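Local coordinates for soluble cytochrome b558 (Ectothiorhodospira shaposhnikovii, PDB 1CXY), which binds one heme and probably works in electron transport, as other members of the cytochrome b5 family do, at residues D23-I28 with Y81-L86; P40-P45 with E68-L73; E59-K64 with L73-L78. All coordinates share one frame; numbering follows the deposited sequence. Where two conformers were deposited one is given.

How the contacts relate
Contacts 2 and 3 build the heme pocket, while contact 1 joins side chains across the sheet, over strand 31-34, on the other side of the chain's centre, with both others nested inside its chain loop. Contact 2 supplies the two axial histidines. Contact 3, whose centre lies about 7 Å from that of contact 2, stands behind one of them: His70 ND1 is 2.8 Å from Trp61 O, a probable hydrogen bond, and both contacts use helix 72-80. Contact 1 lies about 13 Å from contact 3 between centres, yet Ile28 packs its CG2 at 3.7 Å from Trp61 CD1. Contacts 1 and 2, about 17 Å apart between centres, do not touch.

Contact 1. Residues D23-I28 with Y81-L86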
loop_
_atom_site.group_PDB
_atom_site.type_symbol
_atom_site.label_atom_id
_atom_site.label_comp_id
_atom_site.label_asym_id
_atom_site.label_seq_id
_atom_site.Cartn_x
_atom_site.Cartn_y
_atom_site.Cartn_z
ATOM N N ASP A 23 8.180 8.432 1.295
ATOM C CA ASP A 23 7.293 8.490 2.469
ATOM C C ASP A 23 5.927 8.030 1.983
ATOM O O ASP A 23 5.080 8.833 1.578
ATOM C CB ASP A 23 7.193 9.907 3.037
ATOM C CG ASP A 23 6.441 9.998 4.347
ATOM O OD1 ASP A 23 6.259 11.128 4.881
ATOM O OD2 ASP A 23 5.996 8.986 4.902
ATOM N N CYS A 24 5.774 6.725 1.826
ATOM C CA CYS A 24 4.644 6.133 1.125
ATOM C C CYS A 24 3.748 5.251 1.979
ATOM O O CYS A 24 4.171 4.127 2.293
ATOM C CB CYS A 24 5.253 5.285 -0.011
ATOM S SG CYS A 24 4.047 4.445 -1.079
ATOM N N TRP A 25 2.585 5.763 2.352
ATOM C CA TRP A 25 1.611 4.937 3.092
ATOM C C TRP A 25 0.443 4.637 2.158
ATOM O O TRP A 25 0.172 5.382 1.196
ATOM C CB TRP A 25 1.062 5.693 4.304
ATOM C CG TRP A 25 2.012 5.904 5.450
ATOM C CD1 TRP A 25 3.363 5.759 5.510
ATOM C CD2 TRP A 25 1.616 6.380 6.753
ATOM N NE1 TRP A 25 3.850 6.080 6.767
ATOM C CE2 TRP A 25 2.773 6.483 7.537
ATOM C CE3 TRP A 25 0.372 6.715 7.301
ATOM C CZ2 TRP A 25 2.743 6.943 8.851
ATOM C CZ3 TRP A 25 0.321 7.156 8.621
ATOM C CH2 TRP A 25 1.509 7.247 9.370
ATOM N N MET A 26 -0.227 3.507 2.365
ATOM C CA MET A 26 -1.442 3.257 1.583
ATOM C C MET A 26 -2.539 2.706 2.489
ATOM O O MET A 26 -2.202 2.163 3.527
ATOM C CB MET A 26 -1.276 2.187 0.500
ATOM C CG MET A 26 -0.283 2.589 -0.561
ATOM S SD MET A 26 -0.201 1.308 -1.832
ATOM C CE MET A 26 1.234 1.977 -2.699
ATOM N N ALA A 27 -3.772 2.817 2.036
ATOM C CA ALA A 27 -4.878 2.169 2.753
ATOM C C ALA A 27 -5.395 1.085 1.791
ATOM O O ALA A 27 -5.667 1.360 0.609
ATOM C CB ALA A 27 -5.986 3.132 3.136
ATOM N N ILE A 28 -5.498 -0.148 2.243
ATOM C CA ILE A 28 -5.970 -1.287 1.435
ATOM C C ILE A 28 -6.887 -2.124 2.335
ATOM O O ILE A 28 -6.481 -2.464 3.450
ATOM C CB ILE A 28 -4.833 -2.179 0.930
ATOM C CG1 ILE A 28 -3.953 -1.440 -0.081
ATOM C CG2 ILE A 28 -5.346 -3.470 0.279
ATOM C CD1 ILE A 28 -2.600 -2.092 -0.317
ATOM N N TYR A 81 3.914 -4.783 6.557
ATOM C CA TYR A 81 4.043 -3.317 6.622
ATOM C C TYR A 81 2.829 -2.673 7.263
ATOM O O TYR A 81 2.706 -1.449 7.289
ATOM C CB TYR A 81 4.262 -2.805 5.178
ATOM C CG TYR A 81 5.559 -3.355 4.622
ATOM C CD1 TYR A 81 5.503 -4.407 3.701
ATOM C CD2 TYR A 81 6.786 -2.886 5.067
ATOM C CE1 TYR A 81 6.674 -4.949 3.211
ATOM C CE2 TYR A 81 7.969 -3.426 4.565
ATOM C CZ TYR A 81 7.881 -4.470 3.657
ATOM O OH TYR A 81 9.035 -5.047 3.164
ATOM N N LEU A 82 1.937 -3.459 7.877
ATOM C CA LEU A 82 0.754 -2.938 8.548
ATOM C C LEU A 82 1.128 -1.969 9.659
ATOM O O LEU A 82 2.042 -2.251 10.441
ATOM C CB LEU A 82 -0.007 -4.101 9.225
ATOM C CG LEU A 82 -1.283 -3.708 9.983
ATOM C CD1 LEU A 82 -2.311 -3.247 8.963
ATOM C CD2 LEU A 82 -1.801 -4.926 10.757
ATOM N N ILE A 83 0.464 -0.815 9.780
ATOM C CA ILE A 83 0.693 0.043 10.945
ATOM C C ILE A 83 -0.604 0.407 11.663
ATOM O O ILE A 83 -0.541 0.949 12.776
ATOM C CB ILE A 83 1.483 1.329 10.630
ATOM C CG1 ILE A 83 0.757 2.170 9.569
ATOM C CG2 ILE A 83 2.901 0.996 10.156
ATOM C CD1 ILE A 83 1.292 3.593 9.406
ATOM N N GLY A 84 -1.770 0.149 11.083
ATOM C CA GLY A 84 -3.033 0.486 11.762
ATOM C C GLY A 84 -4.248 0.245 10.878
ATOM O O GLY A 84 -4.156 -0.412 9.846
ATOM N N THR A 85 -5.402 0.714 11.365
ATOM C CA THR A 85 -6.638 0.591 10.598
ATOM C C THR A 85 -7.135 1.974 10.187
ATOM O O THR A 85 -6.682 3.006 10.690
ATOM C CB THR A 85 -7.768 -0.095 11.390
ATOM O OG1 THR A 85 -8.039 0.698 12.551
ATOM C CG2 THR A 85 -7.333 -1.495 11.812
ATOM N N LEU A 86 -8.049 1.981 9.236
ATOM C CA LEU A 86 -8.631 3.206 8.707
ATOM C C LEU A 86 -9.959 3.508 9.388
ATOM O O LEU A 86 -10.755 2.551 9.510
ATOM C CB LEU A 86 -8.816 2.983 7.200
ATOM C CG LEU A 86 -9.036 4.191 6.305
ATOM C CD1 LEU A 86 -7.819 5.103 6.357
ATOM C CD2 LEU A 86 -9.378 3.749 4.900
#
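Ile83 sets its terminal methyl, CD1, over the face of the six-membered ring of Trp25, 3.5 Å from the ring centroid and only 5° off the normal. This is a CH-pi contact, and all six ring carbons lie within 3.9 Å of CD1. The methyl gets there because CG1 takes the crowded position between backbone N and carbonyl carbon (chi1 58°), from which CD1 extends toward the indole; the two side chains cross at about a right angle. Farther along, Ala27 CB meets Leu86 CD2 at 3.9 Å; the small alanine admits both this methyl and Leu12 of helix 12-15, which also touches Leu86. Strand 31-34 runs between these two strands of the antiparallel sheet, and a classic beta bulge sets Ile83 and Gly84 together opposite Val32, adding one residue to the last strand. His18 stacks on Trp25 and Phe10 meets it edge-to-face. A serine in place of Trp25 would probably leave Ile83 CD1 without the aromatic face it rests on and His18 without its stacking partner. No hydrogen bond links the two strands here, so dispersion and the partial burial of apolar groups hold this contact across the sheet, away from the heme.

Contact 2. Residues P40-P45 with E68-L73. With HEM (protoporphyrin IX containing Fe), chain B.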
loop_
_atom_site.group_PDB
_atom_site.type_symbol
_atom_site.label_atom_id
_atom_site.label_comp_id
_atom_site.label_asym_id
_atom_site.label_seq_id
_atom_site.Cartn_x
_atom_site.Cartn_y
_atom_site.Cartn_z
ATOM N N PRO A 40 11.420 0.163 -3.223
ATOM C CA PRO A 40 12.423 -0.262 -4.192
ATOM C C PRO A 40 12.411 -1.741 -4.484
ATOM O O PRO A 40 13.035 -2.197 -5.454
ATOM C CB PRO A 40 13.741 0.213 -3.579
ATOM C CG PRO A 40 13.456 0.257 -2.114
ATOM C CD PRO A 40 12.039 0.771 -2.016
ATOM N N ASN A 41 11.717 -2.552 -3.691
ATOM C CA ASN A 41 11.690 -3.989 -3.880
ATOM C C ASN A 41 10.493 -4.491 -4.677
ATOM O O ASN A 41 10.393 -5.702 -4.873
ATOM C CB ASN A 41 11.693 -4.671 -2.511
ATOM C CG ASN A 41 13.013 -4.412 -1.799
ATOM O OD1 ASN A 41 14.083 -4.379 -2.408
ATOM N ND2 ASN A 41 12.894 -4.203 -0.496
ATOM N N HIS A 42 9.547 -3.623 -4.997
ATOM C CA HIS A 42 8.360 -4.105 -5.706
ATOM C C HIS A 42 8.718 -4.664 -7.086
ATOM O O HIS A 42 9.360 -3.956 -7.856
ATOM C CB HIS A 42 7.370 -2.942 -5.864
ATOM C CG HIS A 42 6.054 -3.358 -6.452
ATOM N ND1 HIS A 42 5.505 -2.824 -7.595
ATOM C CD2 HIS A 42 5.199 -4.320 -6.024
ATOM C CE1 HIS A 42 4.353 -3.415 -7.852
ATOM N NE2 HIS A 42 4.145 -4.325 -6.920
ATOM N N PRO A 43 8.293 -5.871 -7.391
ATOM C CA PRO A 43 8.544 -6.482 -8.699
ATOM C C PRO A 43 7.699 -5.812 -9.777
ATOM O O PRO A 43 6.815 -4.991 -9.523
ATOM C CB PRO A 43 8.128 -7.934 -8.525
ATOM C CG PRO A 43 8.015 -8.147 -7.049
ATOM C CD PRO A 43 7.517 -6.802 -6.538
ATOM N N GLY A 44 7.956 -6.145 -11.043
ATOM C CA GLY A 44 7.182 -5.602 -12.149
ATOM C C GLY A 44 7.731 -4.302 -12.712
ATOM O O GLY A 44 8.793 -3.785 -12.350
ATOM N N PRO A 45 6.957 -3.696 -13.600
ATOM C CA PRO A 45 7.325 -2.449 -14.258
ATOM C C PRO A 45 7.643 -1.369 -13.244
ATOM O O PRO A 45 6.937 -1.198 -12.252
ATOM C CB PRO A 45 6.133 -2.116 -15.141
ATOM C CG PRO A 45 5.527 -3.460 -15.419
ATOM C CD PRO A 45 5.641 -4.193 -14.100
ATOM N N GLU A 68 -4.922 -9.072 -12.676
ATOM C CA GLU A 68 -4.318 -10.239 -12.022
ATOM C C GLU A 68 -4.207 -9.900 -10.542
ATOM O O GLU A 68 -3.804 -8.795 -10.222
ATOM C CB GLU A 68 -2.923 -10.522 -12.558
ATOM N N PRO A 69 -4.567 -10.803 -9.649
ATOM C CA PRO A 69 -4.436 -10.530 -8.229
ATOM C C PRO A 69 -2.992 -10.648 -7.785
ATOM O O PRO A 69 -2.107 -11.235 -8.411
ATOM C CB PRO A 69 -5.246 -11.676 -7.602
ATOM C CG PRO A 69 -5.035 -12.805 -8.550
ATOM C CD PRO A 69 -5.056 -12.173 -9.931
ATOM N N HIS A 70 -2.719 -10.086 -6.600
ATOM C CA HIS A 70 -1.457 -10.378 -5.938
ATOM C C HIS A 70 -1.544 -11.784 -5.320
ATOM O O HIS A 70 -2.596 -12.246 -4.871
ATOM C CB HIS A 70 -1.095 -9.379 -4.837
ATOM C CG HIS A 70 -0.512 -8.121 -5.432
ATOM N ND1 HIS A 70 -1.322 -7.062 -5.784
ATOM C CD2 HIS A 70 0.762 -7.784 -5.726
ATOM C CE1 HIS A 70 -0.567 -6.093 -6.282
ATOM N NE2 HIS A 70 0.692 -6.488 -6.248
ATOM N N SER A 71 -0.377 -12.417 -5.344
ATOM C CA SER A 71 -0.328 -13.789 -4.812
ATOM C C SER A 71 -0.499 -13.800 -3.299
ATOM O O SER A 71 -0.436 -12.774 -2.621
ATOM C CB SER A 71 1.028 -14.392 -5.158
ATOM O OG SER A 71 2.059 -13.788 -4.404
ATOM N N SER A 72 -0.609 -15.020 -2.785
ATOM C CA SER A 72 -0.671 -15.238 -1.333
ATOM C C SER A 72 0.654 -14.808 -0.726
ATOM O O SER A 72 0.705 -14.189 0.351
ATOM C CB SER A 72 -0.963 -16.724 -1.090
ATOM O OG SER A 72 -2.325 -16.991 -1.429
ATOM N N LEU A 73 1.766 -15.099 -1.404
ATOM C CA LEU A 73 3.072 -14.641 -0.971
ATOM C C LEU A 73 3.060 -13.114 -0.838
ATOM O O LEU A 73 3.507 -12.544 0.157
ATOM C CB LEU A 73 4.182 -15.103 -1.906
ATOM C CG LEU A 73 5.601 -14.594 -1.694
ATOM C CD1 LEU A 73 6.602 -15.484 -2.441
ATOM C CD2 LEU A 73 5.795 -13.179 -2.229
HETATM C CHA HEM B . 3.818 -7.813 -8.735
HETATM C CHB HEM B . 1.053 -3.890 -9.325
HETATM C CHC HEM B . 1.267 -3.058 -4.568
HETATM C CHD HEM B . 3.931 -7.050 -3.951
HETATM C C1A HEM B . 3.146 -6.766 -9.319
HETATM C C2A HEM B . 3.053 -6.501 -10.741
HETATM C C3A HEM B . 2.261 -5.430 -10.893
HETATM C C4A HEM B . 1.868 -4.978 -9.565
HETATM C CMA HEM B . 1.825 -4.722 -12.195
HETATM C CAA HEM B . 3.696 -7.352 -11.862
HETATM C CBA HEM B . 2.690 -8.144 -12.761
HETATM C CGA HEM B . 2.140 -9.370 -12.088
HETATM O O1A HEM B . 2.780 -9.846 -11.117
HETATM O O2A HEM B . 1.083 -9.901 -12.516
HETATM C C1B HEM B . 0.830 -3.343 -8.072
HETATM C C2B HEM B . 0.003 -2.198 -7.790
HETATM C C3B HEM B . 0.035 -1.985 -6.472
HETATM C C4B HEM B . 0.924 -2.969 -5.899
HETATM C CMB HEM B . -0.806 -1.446 -8.877
HETATM C CAB HEM B . -0.704 -0.893 -5.669
HETATM C CBB HEM B . -1.264 -1.120 -4.480
HETATM C C1C HEM B . 2.015 -4.057 -3.991
HETATM C C2C HEM B . 2.320 -4.176 -2.583
HETATM C C3C HEM B . 3.046 -5.289 -2.401
HETATM C C4C HEM B . 3.209 -5.908 -3.715
HETATM C CMC HEM B . 1.825 -3.154 -1.538
HETATM C CAC HEM B . 3.603 -5.946 -1.124
HETATM C CBC HEM B . 4.151 -5.288 -0.122
HETATM C C1D HEM B . 4.106 -7.609 -5.202
HETATM C C2D HEM B . 4.723 -8.887 -5.440
HETATM C C3D HEM B . 4.683 -9.099 -6.759
HETATM C C4D HEM B . 4.040 -7.969 -7.380
HETATM C CMD HEM B . 5.316 -9.793 -4.333
HETATM C CAD HEM B . 5.153 -10.345 -7.557
HETATM C CBD HEM B . 3.890 -11.130 -8.016
HETATM C CGD HEM B . 2.989 -11.587 -6.900
HETATM O O1D HEM B . 1.757 -11.391 -6.941
HETATM O O2D HEM B . 3.506 -12.226 -5.937
HETATM N NA HEM B . 2.440 -5.798 -8.622
HETATM N NB HEM B . 1.386 -3.815 -6.889
HETATM N NC HEM B . 2.598 -5.117 -4.654
HETATM N ND HEM B . 3.671 -7.070 -6.402
HETATM FE FE HEM B . 2.483 -5.469 -6.630
#
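His42 and His70 meet across the heme iron, which His42 NE2 binds at 2.0 Å and His70 NE2 at 2.1 Å. The nitrogens stand on opposite faces of the porphyrin with an N-Fe-N angle of about 175°. Each ring lays CE1 near heme NB, but CD2 lies by NC for His42 and by ND for His70, and the imidazole planes are turned about 44° against each other. Next outward, Pro43 rests CG on heme C3D at 3.5 Å, and Gly44 follows with backbone angles at which a CB would jam against the preceding carbonyl; His42-Pro43-Gly44 matches the start of the family's HPGG motif. On the other face, Ser71 grips one heme propionate twice, from N to O1D (2.9 Å) and from OG to O2D (2.6 Å). Serine suits the place because its hydroxyl also caps helix 72-80, accepting a bond from Ala74 N. Behind the iron ligand, Trp61 O accepts a hydrogen bond from His70 ND1; with the iron bond this helps fix the ring's rotation and probably makes NE2 a stronger electron donor to the iron. Two nitrogen ligands fill both axial positions, as in other cytochromes b5, which is consistent with electron transfer rather than binding of another ligand.

Contact 3. Residues E59-K64 with L73-L78; sequences EAWETK and LAARLL. With HEM (protoporphyrin IX containing Fe), chain B.
Trp61 reaches from helix 58-63 across to helix 72-80; the axes of segments 59-63 and 73-78 approach to 12.4 Å and run roughly antiparallel, at 146°. From CB the side chain leaves with CG anti to the backbone N (chi1 168°), which carries the indole away from its own helix. The six-membered ring does the bridging. CE3 lies 3.9 Å from heme C1C, and CZ3 comes to 3.6 Å from heme C2C, so this edge of the ring is directed at the porphyrin. At the tip, CH2 abuts Ala74 O at 3.6 Å, and CZ2 touches Ala75 CA at 3.9 Å, also at the ring edge. Alanines suit these two positions, since their small side chains let the ring press up to the helix backbone. Leu78 lays CD2 over one face, 3.7 Å from the centroid of the six-membered ring and 8° off the normal, while His70 stacks on the opposite face. Alongside, Lys64, just past the helix end, extends its chain over the heme to give hydrogen bonds from NZ to O1A (3.0 Å) and O1D (2.8 Å), one on each propionate, and a third to Pro69 O. The chemistry divides cleanly: an aromatic slab, wedged between a leucine methyl and an axial histidine, walls the apolar side of the pocket, while a probably cationic amine would offset propionate charge at its polar end.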
loop_
_atom_site.group_PDB
_atom_site.type_symbol
_atom_site.label_atom_id
_atom_site.label_comp_id
_atom_site.label_asym_id
_atom_site.label_seq_id
_atom_site.Cartn_x
_atom_site.Cartn_y
_atom_site.Cartn_z
ATOM N N GLU A 59 -8.500 -1.301 -5.142
ATOM C CA GLU A 59 -8.683 -1.826 -6.501
ATOM C C GLU A 59 -7.373 -2.159 -7.189
ATOM O O GLU A 59 -7.224 -3.204 -7.834
ATOM C CB GLU A 59 -9.457 -0.800 -7.330
ATOM C CG GLU A 59 -9.649 -1.233 -8.775
ATOM C CD GLU A 59 -10.634 -0.358 -9.521
ATOM O OE1 GLU A 59 -11.782 -0.819 -9.711
ATOM O OE2 GLU A 59 -10.282 0.770 -9.912
ATOM N N ALA A 60 -6.403 -1.250 -7.081
ATOM C CA ALA A 60 -5.075 -1.493 -7.650
ATOM C C ALA A 60 -4.440 -2.717 -7.005
ATOM O O ALA A 60 -3.789 -3.489 -7.701
ATOM C CB ALA A 60 -4.216 -0.262 -7.438
ATOM N N TRP A 61 -4.581 -2.886 -5.690
ATOM C CA TRP A 61 -4.059 -4.080 -5.027
ATOM C C TRP A 61 -4.696 -5.347 -5.561
ATOM O O TRP A 61 -4.074 -6.404 -5.718
ATOM C CB TRP A 61 -4.235 -3.946 -3.495
ATOM C CG TRP A 61 -3.978 -5.252 -2.796
ATOM C CD1 TRP A 61 -4.950 -6.068 -2.283
ATOM C CD2 TRP A 61 -2.728 -5.897 -2.555
ATOM N NE1 TRP A 61 -4.374 -7.209 -1.766
ATOM C CE2 TRP A 61 -3.018 -7.119 -1.903
ATOM C CE3 TRP A 61 -1.395 -5.577 -2.800
ATOM C CZ2 TRP A 61 -2.018 -8.004 -1.511
ATOM C CZ3 TRP A 61 -0.402 -6.466 -2.417
ATOM C CH2 TRP A 61 -0.721 -7.669 -1.785
ATOM N N GLU A 62 -6.022 -5.293 -5.707
ATOM C CA GLU A 62 -6.763 -6.491 -6.123
ATOM C C GLU A 62 -6.552 -6.925 -7.562
ATOM O O GLU A 62 -6.784 -8.102 -7.887
ATOM C CB GLU A 62 -8.256 -6.217 -5.904
ATOM C CG GLU A 62 -8.679 -6.154 -4.448
ATOM C CD GLU A 62 -8.709 -7.520 -3.800
ATOM O OE1 GLU A 62 -9.251 -8.463 -4.423
ATOM O OE2 GLU A 62 -8.196 -7.662 -2.675
ATOM N N THR A 63 -6.270 -5.964 -8.432
ATOM C CA THR A 63 -6.159 -6.234 -9.864
ATOM C C THR A 63 -4.807 -5.969 -10.479
ATOM O O THR A 63 -4.604 -6.250 -11.686
ATOM C CB THR A 63 -7.138 -5.286 -10.612
ATOM O OG1 THR A 63 -6.728 -3.919 -10.460
ATOM C CG2 THR A 63 -8.551 -5.438 -10.084
ATOM N N LYS A 64 -3.868 -5.324 -9.801
ATOM C CA LYS A 64 -2.598 -4.891 -10.348
ATOM C C LYS A 64 -2.839 -3.906 -11.514
ATOM O O LYS A 64 -1.986 -3.694 -12.370
ATOM C CB LYS A 64 -1.702 -6.047 -10.793
ATOM C CG LYS A 64 -1.188 -6.890 -9.610
ATOM C CD LYS A 64 -0.440 -8.122 -10.106
ATOM C CE LYS A 64 0.158 -8.853 -8.898
ATOM N NZ LYS A 64 0.537 -10.262 -9.236
ATOM N N LEU A 73 1.766 -15.099 -1.404
ATOM C CA LEU A 73 3.072 -14.641 -0.971
ATOM C C LEU A 73 3.060 -13.114 -0.838
ATOM O O LEU A 73 3.507 -12.544 0.157
ATOM C CB LEU A 73 4.182 -15.103 -1.906
ATOM C CG LEU A 73 5.601 -14.594 -1.694
ATOM C CD1 LEU A 73 6.602 -15.484 -2.441
ATOM C CD2 LEU A 73 5.795 -13.179 -2.229
ATOM N N ALA A 74 2.591 -12.433 -1.891
ATOM C CA ALA A 74 2.515 -10.966 -1.841
ATOM C C ALA A 74 1.627 -10.475 -0.712
ATOM O O ALA A 74 1.958 -9.447 -0.099
ATOM C CB ALA A 74 2.023 -10.422 -3.182
ATOM N N ALA A 75 0.537 -11.135 -0.384
ATOM C CA ALA A 75 -0.368 -10.736 0.694
ATOM C C ALA A 75 0.298 -10.893 2.053
ATOM O O ALA A 75 0.140 -10.001 2.908
ATOM C CB ALA A 75 -1.664 -11.535 0.629
ATOM N N ARG A 76 1.161 -11.895 2.206
ATOM C CA ARG A 76 1.944 -12.035 3.443
ATOM C C ARG A 76 2.963 -10.917 3.558
ATOM O O ARG A 76 3.181 -10.361 4.645
ATOM C CB ARG A 76 2.559 -13.435 3.509
ATOM C CG ARG A 76 1.431 -14.460 3.676
ATOM C CD ARG A 76 1.983 -15.865 3.841
ATOM N NE ARG A 76 2.950 -16.295 2.860
ATOM C CZ ARG A 76 2.764 -17.074 1.796
ATOM N NH1 ARG A 76 1.586 -17.569 1.462
ATOM N NH2 ARG A 76 3.812 -17.394 1.031
ATOM N N LEU A 77 3.566 -10.550 2.419
ATOM C CA LEU A 77 4.538 -9.463 2.434
ATOM C C LEU A 77 3.842 -8.141 2.747
ATOM O O LEU A 77 4.372 -7.355 3.542
ATOM C CB LEU A 77 5.275 -9.351 1.104
ATOM C CG LEU A 77 6.188 -10.496 0.672
ATOM C CD1 LEU A 77 6.775 -10.132 -0.695
ATOM C CD2 LEU A 77 7.306 -10.720 1.678
ATOM N N LEU A 78 2.654 -7.890 2.191
ATOM C CA LEU A 78 1.926 -6.652 2.476
ATOM C C LEU A 78 1.635 -6.530 3.971
ATOM O O LEU A 78 1.846 -5.484 4.561
ATOM C CB LEU A 78 0.606 -6.581 1.687
ATOM C CG LEU A 78 -0.372 -5.458 2.091
ATOM C CD1 LEU A 78 0.255 -4.069 1.881
ATOM C CD2 LEU A 78 -1.687 -5.531 1.335
HETATM C CHA HEM B . 3.818 -7.813 -8.735
HETATM C CHB HEM B . 1.053 -3.890 -9.325
HETATM C CHC HEM B . 1.267 -3.058 -4.568
HETATM C CHD HEM B . 3.931 -7.050 -3.951
HETATM C C1A HEM B . 3.146 -6.766 -9.319
HETATM C C2A HEM B . 3.053 -6.501 -10.741
HETATM C C3A HEM B . 2.261 -5.430 -10.893
HETATM C C4A HEM B . 1.868 -4.978 -9.565
HETATM C CMA HEM B . 1.825 -4.722 -12.195
HETATM C CAA HEM B . 3.696 -7.352 -11.862
HETATM C CBA HEM B . 2.690 -8.144 -12.761
HETATM C CGA HEM B . 2.140 -9.370 -12.088
HETATM O O1A HEM B . 2.780 -9.846 -11.117
HETATM O O2A HEM B . 1.083 -9.901 -12.516
HETATM C C1B HEM B . 0.830 -3.343 -8.072
HETATM C C2B HEM B . 0.003 -2.198 -7.790
HETATM C C3B HEM B . 0.035 -1.985 -6.472
HETATM C C4B HEM B . 0.924 -2.969 -5.899
HETATM C CMB HEM B . -0.806 -1.446 -8.877
HETATM C CAB HEM B . -0.704 -0.893 -5.669
HETATM C CBB HEM B . -1.264 -1.120 -4.480
HETATM C C1C HEM B . 2.015 -4.057 -3.991
HETATM C C2C HEM B . 2.320 -4.176 -2.583
HETATM C C3C HEM B . 3.046 -5.289 -2.401
HETATM C C4C HEM B . 3.209 -5.908 -3.715
HETATM C CMC HEM B . 1.825 -3.154 -1.538
HETATM C CAC HEM B . 3.603 -5.946 -1.124
HETATM C CBC HEM B . 4.151 -5.288 -0.122
HETATM C C1D HEM B . 4.106 -7.609 -5.202
HETATM C C2D HEM B . 4.723 -8.887 -5.440
HETATM C C3D HEM B . 4.683 -9.099 -6.759
HETATM C C4D HEM B . 4.040 -7.969 -7.380
HETATM C CMD HEM B . 5.316 -9.793 -4.333
HETATM C CAD HEM B . 5.153 -10.345 -7.557
HETATM C CBD HEM B . 3.890 -11.130 -8.016
HETATM C CGD HEM B . 2.989 -11.587 -6.900
HETATM O O1D HEM B . 1.757 -11.391 -6.941
HETATM O O2D HEM B . 3.506 -12.226 -5.937
HETATM N NA HEM B . 2.440 -5.798 -8.622
HETATM N NB HEM B . 1.386 -3.815 -6.889
HETATM N NC HEM B . 2.598 -5.117 -4.654
HETATM N ND HEM B . 3.671 -7.070 -6.402
HETATM FE FE HEM B . 2.483 -5.469 -6.630
#